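Local coordinates for protein probable AP endonuclease (African swine fever virus, PDB 6KI3) that probably cleaves DNA on the 5' side of abasic sites, using a three-zinc centre, and removes mismatched 3' ends in DNA repair, at residues S46-I51 with V81-Y86; L119-V124 with I144-P149. All coordinates share one frame; numbering follows the deposited sequence.

Interaction 1: S46-I51 with V81-Y86. With ZN (zinc ion), chain K; nucleotides of chain D; nucleotides of chain B; nucleotides of chain C.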
ATOM      1  N   SER A  46      -0.705  10.874   4.336  1.00 29.05           N
ATOM      2  CA  SER A  46      -1.108   9.974   3.266  1.00 28.85           C
ATOM      3  C   SER A  46      -2.410   9.280   3.648  1.00 24.82           C
ATOM      4  O   SER A  46      -2.894   9.391   4.778  1.00 27.09           O
ATOM      5  CB  SER A  46      -0.017   8.938   2.958  1.00 27.71           C
ATOM      6  OG  SER A  46       0.186   8.060   4.052  1.00 27.75           O
ATOM      7  N   ALA A  47      -2.974   8.563   2.680  1.00 24.20           N
ATOM      8  CA  ALA A  47      -4.196   7.791   2.865  1.00 24.46           C
ATOM      9  C   ALA A  47      -4.342   6.844   1.684  1.00 23.45           C
ATOM     10  O   ALA A  47      -3.716   7.031   0.636  1.00 23.27           O
ATOM     11  CB  ALA A  47      -5.429   8.694   2.986  1.00 19.30           C
ATOM     12  N   GLN A  48      -5.118   5.801   1.871  1.00 20.19           N
ATOM     13  CA  GLN A  48      -5.443   4.829   0.848  1.00 23.70           C
ATOM     14  C   GLN A  48      -6.962   4.568   0.760  1.00 22.49           C
ATOM     15  O   GLN A  48      -7.609   4.412   1.742  1.00 21.80           O
ATOM     16  CB  GLN A  48      -4.669   3.542   1.046  1.00 22.24           C
ATOM     17  CG  GLN A  48      -4.938   2.496  -0.006  1.00 24.06           C
ATOM     18  CD  GLN A  48      -4.085   1.255   0.157  1.00 24.38           C
ATOM     19  OE1 GLN A  48      -2.964   1.220  -0.255  1.00 24.68           O
ATOM     20  NE2 GLN A  48      -4.632   0.258   0.757  1.00 22.56           N
ATOM     21  N   VAL A  49      -7.505   4.524  -0.435  1.00 21.19           N
ATOM     22  CA  VAL A  49      -8.935   4.321  -0.633  1.00 21.78           C
ATOM     23  C   VAL A  49      -9.158   3.390  -1.816  1.00 20.07           C
ATOM     24  O   VAL A  49      -8.286   3.200  -2.666  1.00 24.04           O
ATOM     25  CB  VAL A  49      -9.689   5.650  -0.869  1.00 18.69           C
ATOM     26  CG1 VAL A  49      -9.707   6.496   0.395  1.00 18.96           C
ATOM     27  CG2 VAL A  49      -9.062   6.418  -2.024  1.00 19.42           C
ATOM     28  N   PHE A  50     -10.352   2.801  -1.854  1.00 22.13           N
ATOM     29  CA  PHE A  50     -10.857   2.108  -3.032  1.00 24.63           C
ATOM     30  C   PHE A  50     -11.764   3.066  -3.795  1.00 25.79           C
ATOM     31  O   PHE A  50     -12.781   3.519  -3.259  1.00 28.79           O
ATOM     32  CB  PHE A  50     -11.641   0.849  -2.657  1.00 27.48           C
ATOM     33  CG  PHE A  50     -10.791  -0.287  -2.165  1.00 27.37           C
ATOM     34  CD1 PHE A  50      -9.962  -0.978  -3.031  1.00 27.31           C
ATOM     35  CD2 PHE A  50     -10.851  -0.688  -0.840  1.00 24.69           C
ATOM     36  CE1 PHE A  50      -9.186  -2.031  -2.582  1.00 28.66           C
ATOM     37  CE2 PHE A  50     -10.081  -1.741  -0.385  1.00 25.19           C
ATOM     38  CZ  PHE A  50      -9.248  -2.414  -1.256  1.00 26.55           C
ATOM     39  N   ILE A  51     -11.395   3.385  -5.039  1.00 23.31           N
ATOM     40  CA  ILE A  51     -12.316   4.107  -5.913  1.00 27.29           C
ATOM     41  C   ILE A  51     -13.178   3.157  -6.730  1.00 28.74           C
ATOM     42  O   ILE A  51     -14.124   3.608  -7.394  1.00 28.55           O
ATOM     43  CB  ILE A  51     -11.573   5.071  -6.859  1.00 25.21           C
ATOM     44  CG1 ILE A  51     -10.714   4.292  -7.856  1.00 29.30           C
ATOM     45  CG2 ILE A  51     -10.727   6.052  -6.061  1.00 24.70           C
ATOM     46  CD1 ILE A  51      -9.940   5.176  -8.811  1.00 31.68           C
ATOM     47  N   VAL A  81      -3.282   7.330  -2.423  1.00 26.60           N
ATOM     48  CA  VAL A  81      -3.121   6.261  -3.398  1.00 24.68           C
ATOM     49  C   VAL A  81      -4.402   5.441  -3.408  1.00 23.87           C
ATOM     50  O   VAL A  81      -5.067   5.275  -2.381  1.00 24.45           O
ATOM     51  CB  VAL A  81      -1.888   5.377  -3.092  1.00 26.79           C
ATOM     52  CG1 VAL A  81      -2.066   4.620  -1.780  1.00 22.12           C
ATOM     53  CG2 VAL A  81      -1.604   4.419  -4.243  1.00 26.95           C
ATOM     54  N   ALA A  82      -4.766   4.955  -4.589  1.00 25.55           N
ATOM     55  CA  ALA A  82      -5.938   4.109  -4.753  1.00 24.15           C
ATOM     56  C   ALA A  82      -5.496   2.656  -4.821  1.00 25.29           C
ATOM     57  O   ALA A  82      -4.532   2.327  -5.519  1.00 23.15           O
ATOM     58  CB  ALA A  82      -6.718   4.487  -6.013  1.00 24.63           C
ATOM     59  N   HIS A  83      -6.185   1.792  -4.083  1.00 26.16           N
ATOM     60  CA  HIS A  83      -5.950   0.360  -4.179  1.00 24.61           C
ATOM     61  C   HIS A  83      -6.866  -0.211  -5.251  1.00 26.75           C
ATOM     62  O   HIS A  83      -8.076   0.037  -5.239  1.00 25.11           O
ATOM     63  CB  HIS A  83      -6.194  -0.332  -2.838  1.00 25.81           C
ATOM     64  CG  HIS A  83      -5.637  -1.720  -2.765  1.00 27.21           C
ATOM     65  ND1 HIS A  83      -5.986  -2.712  -3.657  1.00 28.02           N
ATOM     66  CD2 HIS A  83      -4.755  -2.284  -1.905  1.00 27.19           C
ATOM     67  CE1 HIS A  83      -5.343  -3.824  -3.351  1.00 26.11           C
ATOM     68  NE2 HIS A  83      -4.590  -3.592  -2.291  1.00 27.55           N
ATOM     69  N   GLY A  84      -6.284  -0.954  -6.188  1.00 27.07           N
ATOM     70  CA  GLY A  84      -7.075  -1.556  -7.237  1.00 29.18           C
ATOM     71  C   GLY A  84      -7.984  -2.649  -6.713  1.00 29.47           C
ATOM     72  O   GLY A  84      -7.819  -3.166  -5.607  1.00 27.24           O
ATOM     73  N   THR A  85      -8.974  -2.998  -7.528  1.00 27.87           N
ATOM     74  CA  THR A  85      -9.859  -4.094  -7.174  1.00 32.73           C
ATOM     75  C   THR A  85      -9.099  -5.415  -7.204  1.00 37.09           C
ATOM     76  O   THR A  85      -8.008  -5.526  -7.772  1.00 31.68           O
ATOM     77  CB  THR A  85     -11.049  -4.164  -8.131  1.00 33.65           C
ATOM     78  OG1 THR A  85     -10.620  -4.701  -9.388  1.00 34.01           O
ATOM     79  CG2 THR A  85     -11.634  -2.780  -8.354  1.00 36.12           C
ATOM     80  N   TYR A  86      -9.692  -6.431  -6.578  1.00 34.61           N
ATOM     81  CA  TYR A  86      -9.089  -7.755  -6.595  1.00 33.85           C
ATOM     82  C   TYR A  86      -9.196  -8.426  -7.958  1.00 34.27           C
ATOM     83  O   TYR A  86      -8.550  -9.457  -8.173  1.00 37.34           O
ATOM     84  CB  TYR A  86      -9.734  -8.632  -5.519  1.00 38.52           C
ATOM     85  CG  TYR A  86      -9.583  -8.071  -4.123  1.00 36.18           C
ATOM     86  CD1 TYR A  86      -8.459  -7.335  -3.771  1.00 34.39           C
ATOM     87  CD2 TYR A  86     -10.567  -8.264  -3.162  1.00 33.33           C
ATOM     88  CE1 TYR A  86      -8.314  -6.815  -2.501  1.00 34.61           C
ATOM     89  CE2 TYR A  86     -10.430  -7.747  -1.887  1.00 32.21           C
ATOM     90  CZ  TYR A  86      -9.301  -7.023  -1.563  1.00 33.53           C
ATOM     91  OH  TYR A  86      -9.153  -6.502  -0.299  1.00 32.87           O
TER
HETATM   92 ZN    ZN K 303      -3.135  -4.908  -1.376  1.00 26.00          ZN
ATOM     93  P    DG D  10     -13.115 -13.541 -12.430  1.00 50.44           P
ATOM     94  OP1  DG D  10     -12.367 -14.454 -13.322  1.00 57.22           O
ATOM     95  OP2  DG D  10     -14.038 -14.096 -11.414  1.00 48.14           O
ATOM     96  O5'  DG D  10     -12.072 -12.594 -11.678  1.00 47.41           O
ATOM     97  C5'  DG D  10     -11.057 -11.930 -12.418  1.00 47.02           C
ATOM     98  C4'  DG D  10      -9.688 -12.190 -11.815  1.00 45.04           C
ATOM     99  O4'  DG D  10      -9.671 -11.743 -10.437  1.00 46.07           O
ATOM    100  C3'  DG D  10      -9.257 -13.650 -11.783  1.00 42.53           C
ATOM    101  O3'  DG D  10      -7.848 -13.732 -11.929  1.00 50.70           O
ATOM    102  C2'  DG D  10      -9.708 -14.107 -10.398  1.00 40.62           C
ATOM    103  C1'  DG D  10      -9.506 -12.847  -9.563  1.00 45.62           C
ATOM    104  N9   DG D  10     -10.467 -12.706  -8.472  1.00 44.56           N
ATOM    105  C8   DG D  10     -11.834 -12.806  -8.555  1.00 44.89           C
ATOM    106  N7   DG D  10     -12.439 -12.624  -7.414  1.00 43.49           N
ATOM    107  C5   DG D  10     -11.407 -12.388  -6.516  1.00 40.99           C
ATOM    108  C6   DG D  10     -11.450 -12.124  -5.126  1.00 36.03           C
ATOM    109  O6   DG D  10     -12.442 -12.044  -4.389  1.00 36.54           O
ATOM    110  N1   DG D  10     -10.174 -11.942  -4.596  1.00 39.11           N
ATOM    111  C2   DG D  10      -9.006 -12.008  -5.319  1.00 38.61           C
ATOM    112  N2   DG D  10      -7.872 -11.805  -4.633  1.00 36.01           N
ATOM    113  N3   DG D  10      -8.952 -12.252  -6.621  1.00 39.95           N
ATOM    114  C4   DG D  10     -10.186 -12.432  -7.152  1.00 40.99           C
TER
ATOM    115  P    DC B   9      -9.379 -11.090   5.983  1.00 41.29           P
ATOM    116  OP1  DC B   9      -8.467 -10.728   7.044  1.00 37.06           O
ATOM    117  OP2  DC B   9     -10.755 -10.660   6.054  1.00 42.28           O
ATOM    118  O5'  DC B   9      -8.737 -10.571   4.643  1.00 36.21           O
ATOM    119  C5'  DC B   9      -7.366 -10.824   4.414  1.00 37.55           C
ATOM    120  C4'  DC B   9      -6.952 -10.389   3.034  1.00 36.14           C
ATOM    121  O4'  DC B   9      -7.580 -11.220   2.053  1.00 38.39           O
ATOM    122  C3'  DC B   9      -7.334  -8.972   2.645  1.00 37.43           C
ATOM    123  O3'  DC B   9      -6.258  -8.112   2.977  1.00 31.11           O
ATOM    124  C2'  DC B   9      -7.450  -9.059   1.137  1.00 36.52           C
ATOM    125  C1'  DC B   9      -7.613 -10.542   0.829  1.00 35.61           C
ATOM    126  N1   DC B   9      -8.882 -10.850   0.199  1.00 35.63           N
ATOM    127  C2   DC B   9      -8.918 -11.143  -1.160  1.00 36.81           C
ATOM    128  O2   DC B   9      -7.864 -11.156  -1.794  1.00 38.43           O
ATOM    129  N3   DC B   9     -10.095 -11.436  -1.740  1.00 35.51           N
ATOM    130  C4   DC B   9     -11.214 -11.414  -1.019  1.00 36.64           C
ATOM    131  N4   DC B   9     -12.354 -11.678  -1.638  1.00 38.03           N
ATOM    132  C5   DC B   9     -11.208 -11.113   0.368  1.00 37.92           C
ATOM    133  C6   DC B   9     -10.033 -10.832   0.930  1.00 36.74           C
TER
ATOM    134  P    DC C   2     -10.360  -5.549   2.793  1.00 38.81           P
ATOM    135  OP1  DC C   2     -10.962  -6.042   4.051  1.00 34.27           O
ATOM    136  OP2  DC C   2      -9.649  -6.484   1.893  1.00 40.32           O
ATOM    137  O5'  DC C   2     -11.491  -4.821   1.932  1.00 34.77           O
ATOM    138  C5'  DC C   2     -12.378  -3.905   2.555  1.00 29.36           C
ATOM    139  C4'  DC C   2     -13.171  -3.144   1.512  1.00 35.15           C
ATOM    140  O4'  DC C   2     -14.033  -4.062   0.791  1.00 27.90           O
ATOM    141  C3'  DC C   2     -14.084  -2.055   2.058  1.00 31.23           C
ATOM    142  O3'  DC C   2     -14.161  -0.995   1.114  1.00 33.48           O
ATOM    143  C2'  DC C   2     -15.418  -2.784   2.208  1.00 33.01           C
ATOM    144  C1'  DC C   2     -15.392  -3.737   1.018  1.00 32.90           C
ATOM    145  N1   DC C   2     -16.137  -5.006   1.253  1.00 33.30           N
ATOM    146  C2   DC C   2     -16.855  -5.594   0.205  1.00 31.96           C
ATOM    147  O2   DC C   2     -16.864  -5.043  -0.903  1.00 33.07           O
ATOM    148  N3   DC C   2     -17.521  -6.752   0.435  1.00 33.21           N
ATOM    149  C4   DC C   2     -17.485  -7.315   1.643  1.00 36.05           C
ATOM    150  N4   DC C   2     -18.159  -8.457   1.821  1.00 34.16           N
ATOM    151  C5   DC C   2     -16.757  -6.734   2.723  1.00 31.82           C
ATOM    152  C6   DC C   2     -16.104  -5.592   2.485  1.00 32.49           C
TER

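Interaction 2: L119-V124 with I144-P149. With ZN (zinc ion), chain K; ZN (zinc ion), chain J; nucleotides of chain C.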
ATOM      1  N   LEU A 119      -1.679  -2.553  -7.599  1.00 27.35           N
ATOM      2  CA  LEU A 119      -2.103  -3.821  -8.169  1.00 30.31           C
ATOM      3  C   LEU A 119      -1.320  -4.951  -7.516  1.00 27.74           C
ATOM      4  O   LEU A 119      -0.151  -4.789  -7.152  1.00 27.74           O
ATOM      5  CB  LEU A 119      -1.901  -3.857  -9.691  1.00 26.97           C
ATOM      6  CG  LEU A 119      -2.678  -2.825 -10.514  1.00 31.52           C
ATOM      7  CD1 LEU A 119      -2.556  -3.115 -12.004  1.00 35.25           C
ATOM      8  CD2 LEU A 119      -4.136  -2.783 -10.087  1.00 29.15           C
ATOM      9  N   HIS A 120      -1.976  -6.098  -7.365  1.00 25.73           N
ATOM     10  CA  HIS A 120      -1.374  -7.247  -6.703  1.00 30.00           C
ATOM     11  C   HIS A 120      -0.598  -8.089  -7.705  1.00 31.94           C
ATOM     12  O   HIS A 120      -1.136  -8.487  -8.743  1.00 34.85           O
ATOM     13  CB  HIS A 120      -2.444  -8.098  -6.021  1.00 28.10           C
ATOM     14  CG  HIS A 120      -2.959  -7.506  -4.749  1.00 27.68           C
ATOM     15  ND1 HIS A 120      -3.907  -8.129  -3.966  1.00 26.14           N
ATOM     16  CD2 HIS A 120      -2.657  -6.345  -4.121  1.00 28.17           C
ATOM     17  CE1 HIS A 120      -4.167  -7.377  -2.912  1.00 28.56           C
ATOM     18  NE2 HIS A 120      -3.420  -6.289  -2.982  1.00 30.95           N
ATOM     19  N   LEU A 121       0.666  -8.355  -7.388  1.00 31.01           N
ATOM     20  CA  LEU A 121       1.463  -9.257  -8.203  1.00 32.14           C
ATOM     21  C   LEU A 121       0.909 -10.672  -8.111  1.00 37.93           C
ATOM     22  O   LEU A 121       0.444 -11.109  -7.056  1.00 39.24           O
ATOM     23  CB  LEU A 121       2.922  -9.238  -7.751  1.00 33.86           C
ATOM     24  CG  LEU A 121       3.740  -7.994  -8.090  1.00 32.56           C
ATOM     25  CD1 LEU A 121       5.093  -8.050  -7.405  1.00 29.74           C
ATOM     26  CD2 LEU A 121       3.904  -7.869  -9.597  1.00 36.11           C
ATOM     27  N   GLY A 122       0.953 -11.386  -9.231  1.00 40.72           N
ATOM     28  CA  GLY A 122       0.534 -12.769  -9.249  1.00 41.24           C
ATOM     29  C   GLY A 122       1.678 -13.719  -8.956  1.00 43.17           C
ATOM     30  O   GLY A 122       2.850 -13.350  -8.974  1.00 39.06           O
ATOM     31  N   ALA A 123       1.315 -14.968  -8.676  1.00 42.52           N
ATOM     32  CA  ALA A 123       2.309 -16.008  -8.448  1.00 45.96           C
ATOM     33  C   ALA A 123       2.750 -16.606  -9.777  1.00 47.87           C
ATOM     34  O   ALA A 123       2.757 -17.830  -9.945  1.00 50.60           O
ATOM     35  CB  ALA A 123       1.750 -17.087  -7.522  1.00 46.85           C
ATOM     36  N   VAL A 124       3.115 -15.745 -10.726  1.00 45.40           N
ATOM     37  CA  VAL A 124       3.470 -16.176 -12.072  1.00 46.44           C
ATOM     38  C   VAL A 124       4.872 -15.686 -12.411  1.00 49.23           C
ATOM     39  O   VAL A 124       5.513 -14.995 -11.612  1.00 46.08           O
ATOM     40  CB  VAL A 124       2.445 -15.673 -13.106  1.00 47.33           C
ATOM     41  CG1 VAL A 124       1.064 -16.238 -12.806  1.00 43.05           C
ATOM     42  CG2 VAL A 124       2.411 -14.153 -13.126  1.00 45.35           C
ATOM     43  N   ILE A 144       1.697   2.982 -11.212  1.00 32.52           N
ATOM     44  CA  ILE A 144       1.194   1.656 -10.866  1.00 32.58           C
ATOM     45  C   ILE A 144       2.165   1.043  -9.862  1.00 34.43           C
ATOM     46  O   ILE A 144       3.318   0.761 -10.194  1.00 34.81           O
ATOM     47  CB  ILE A 144       1.038   0.766 -12.104  1.00 32.90           C
ATOM     48  CG1 ILE A 144       0.042   1.382 -13.088  1.00 36.12           C
ATOM     49  CG2 ILE A 144       0.593  -0.630 -11.699  1.00 26.75           C
ATOM     50  CD1 ILE A 144      -0.235   0.511 -14.297  1.00 31.24           C
ATOM     51  N   TYR A 145       1.704   0.846  -8.628  1.00 28.42           N
ATOM     52  CA  TYR A 145       2.516   0.259  -7.567  1.00 31.15           C
ATOM     53  C   TYR A 145       2.233  -1.238  -7.507  1.00 28.60           C
ATOM     54  O   TYR A 145       1.125  -1.653  -7.155  1.00 25.91           O
ATOM     55  CB  TYR A 145       2.227   0.924  -6.223  1.00 32.49           C
ATOM     56  CG  TYR A 145       2.801   2.315  -6.085  1.00 33.05           C
ATOM     57  CD1 TYR A 145       4.130   2.506  -5.726  1.00 30.46           C
ATOM     58  CD2 TYR A 145       2.014   3.438  -6.304  1.00 30.90           C
ATOM     59  CE1 TYR A 145       4.660   3.774  -5.595  1.00 30.25           C
ATOM     60  CE2 TYR A 145       2.535   4.713  -6.174  1.00 31.32           C
ATOM     61  CZ  TYR A 145       3.859   4.874  -5.819  1.00 31.08           C
ATOM     62  OH  TYR A 145       4.385   6.139  -5.688  1.00 31.03           O
ATOM     63  N   LEU A 146       3.235  -2.045  -7.846  1.00 27.34           N
ATOM     64  CA  LEU A 146       3.103  -3.494  -7.776  1.00 28.48           C
ATOM     65  C   LEU A 146       3.376  -3.953  -6.348  1.00 28.23           C
ATOM     66  O   LEU A 146       4.466  -3.722  -5.813  1.00 27.74           O
ATOM     67  CB  LEU A 146       4.060  -4.167  -8.757  1.00 31.72           C
ATOM     68  CG  LEU A 146       3.885  -3.771 -10.224  1.00 33.39           C
ATOM     69  CD1 LEU A 146       4.827  -4.566 -11.114  1.00 34.00           C
ATOM     70  CD2 LEU A 146       2.440  -3.957 -10.662  1.00 32.58           C
ATOM     71  N   GLU A 147       2.388  -4.598  -5.732  1.00 24.94           N
ATOM     72  CA  GLU A 147       2.474  -4.973  -4.328  1.00 27.76           C
ATOM     73  C   GLU A 147       3.065  -6.368  -4.173  1.00 27.70           C
ATOM     74  O   GLU A 147       2.771  -7.273  -4.958  1.00 26.16           O
ATOM     75  CB  GLU A 147       1.093  -4.916  -3.670  1.00 23.06           C
ATOM     76  CG  GLU A 147       1.109  -5.227  -2.180  1.00 25.29           C
ATOM     77  CD  GLU A 147      -0.245  -5.047  -1.525  1.00 26.74           C
ATOM     78  OE1 GLU A 147      -0.369  -5.363  -0.324  1.00 25.85           O
ATOM     79  OE2 GLU A 147      -1.186  -4.587  -2.206  1.00 25.38           O
ATOM     80  N   THR A 148       3.904  -6.527  -3.156  1.00 28.52           N
ATOM     81  CA  THR A 148       4.443  -7.833  -2.805  1.00 30.35           C
ATOM     82  C   THR A 148       3.304  -8.761  -2.396  1.00 28.14           C
ATOM     83  O   THR A 148       2.575  -8.450  -1.442  1.00 29.26           O
ATOM     84  CB  THR A 148       5.455  -7.707  -1.667  1.00 28.37           C
ATOM     85  OG1 THR A 148       4.833  -7.074  -0.542  1.00 28.49           O
ATOM     86  CG2 THR A 148       6.654  -6.878  -2.106  1.00 27.94           C
ATOM     87  N   PRO A 149       3.104  -9.885  -3.084  1.00 30.94           N
ATOM     88  CA  PRO A 149       1.987 -10.771  -2.734  1.00 31.75           C
ATOM     89  C   PRO A 149       2.337 -11.755  -1.630  1.00 33.61           C
ATOM     90  O   PRO A 149       3.406 -11.667  -1.017  1.00 28.50           O
ATOM     91  CB  PRO A 149       1.700 -11.493  -4.053  1.00 30.85           C
ATOM     92  CG  PRO A 149       3.044 -11.585  -4.700  1.00 32.09           C
ATOM     93  CD  PRO A 149       3.797 -10.330  -4.306  1.00 32.46           C
TER
HETATM   94 ZN    ZN K 303      -3.135  -4.908  -1.376  1.00 26.00          ZN
HETATM   95 ZN    ZN J 302      -1.417  -4.375   1.265  1.00 28.15          ZN
ATOM     96  O5' 3DR C   1      -4.904  -5.563   2.101  1.00 33.08           O
ATOM     97  P   3DR C   1      -3.903  -6.508   1.268  1.00 26.94           P
ATOM     98  OP1 3DR C   1      -4.181  -6.148  -0.171  1.00 29.09           O
ATOM     99  OP2 3DR C   1      -2.542  -6.096   1.768  1.00 28.08           O
ATOM    100  OP3 3DR C   1      -4.318  -7.911   1.638  1.00 30.61           O
ATOM    101  C2' 3DR C   1      -8.065  -2.502   2.409  1.00 25.79           C
ATOM    102  C5' 3DR C   1      -6.240  -5.331   1.663  1.00 27.94           C
ATOM    103  C4' 3DR C   1      -6.994  -4.631   2.786  1.00 28.69           C
ATOM    104  O4' 3DR C   1      -6.170  -3.596   3.326  1.00 30.08           O
ATOM    105  C1' 3DR C   1      -6.855  -2.342   3.318  1.00 26.98           C
ATOM    106  C3' 3DR C   1      -8.286  -3.997   2.302  1.00 27.44           C
ATOM    107  O3' 3DR C   1      -9.346  -4.367   3.185  1.00 31.46           O
TER

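Interaction 1: S46-I51 with V81-Y86
Strands 46-49 and 79-83 are parallel neighbours in the TIM barrel, joined through helix 63-76 as a beta-alpha-beta unit. Along the first strand, A47 O accepts a hydrogen bond from V81 N. Q48 follows with CG anti to the backbone N and its chain extended. Its CG lies 4.0 Å from V81 CG1, and its NE2 stands at the edge of the H83 ring, 3.7 Å from CD2. The amide is turned almost upright to that ring. OE1 bonds to H223 and NE2 to E276, both zinc ligands, so Q48 is a second-shell residue. V49 is bonded through both backbone atoms: N donates to V81 O, and O accepts from H83 N at 2.9 Å. F50 then lays its ring alongside H83, with planes at 53°. F50 CZ sits over one face of the imidazole, and CE1 is 3.4 Å from H83 ND1. I51 CG2 touches A82 CB on the other side of the sheet. Past the second strand, Y86 packs a ring face on the base of DC9 of chain B. H83 is fixed in rotation at both nitrogens: ND1 donates to G84 O in the ring plane at 2.7 Å, and NE2 binds the chain K zinc at 2.2 Å.

Interaction 2: L119-V124 with I144-P149
L121 is the apolar centre. Its CG is anti to the carbonyl carbon (chi1 -73°), which lays the branch against the end of strand 143-147, beside L146 and E147 O. CD2 meets L146 CD1 at 3.8 Å, the two side chains crossing at about a right angle. On the other side L121 CB packs on P149 CD at 3.7 Å. L119 adds a smaller patch, with CD1 against I144 CG2. Helix 126-134 meets this apolar face through I129 on L121 and L133 on L146. The backbone joins the strands in parallel. L119 N donates to Y145 O, from above the carbonyl plane. E147 N donates to L119 O at 2.9 Å, nearly along the C=O axis. L121 N reaches E147 O only weakly, at 3.4 Å. H120 and E147 share the opposite, polar face. E147 is fully extended, so its carboxylate stands well off the strand and bridges two zinc ions. OE2 binds the chain K zinc at 2.1 Å and OE1 binds the chain J zinc at 2.1 Å. H120 NE2 binds the first of these, its ring 84° from the carboxylate plane. The two metals would polarise the 3DR1 phosphate of chain C, whose OP1 and OP2 each take one zinc. A carboxylate bridging two zincs at the C-terminal ends of TIM-barrel strands is a hallmark of the endonuclease IV active site.

How the interactions relate
The two interactions share one sheet, because strand 79-83 of interaction 1 is the direct neighbour of strand 116-120 of interaction 2. They follow one another along the chain, and their centres lie 14 Å apart. They converge on the chain K zinc. H83 comes from interaction 1, H120 and E147 from interaction 2, and OP1 of 3DR1 in chain C completes the four ligands. At this metal H83 NE2 and H120 NE2 are 3.0 Å apart, and their rings stand nearly perpendicular. H83 NE2 is 3.5 Å from E147 OE2. Farther out, Y86 CE1 packs on H120 CE1 at 4.2 Å, bringing a DNA-contacting residue against a zinc ligand.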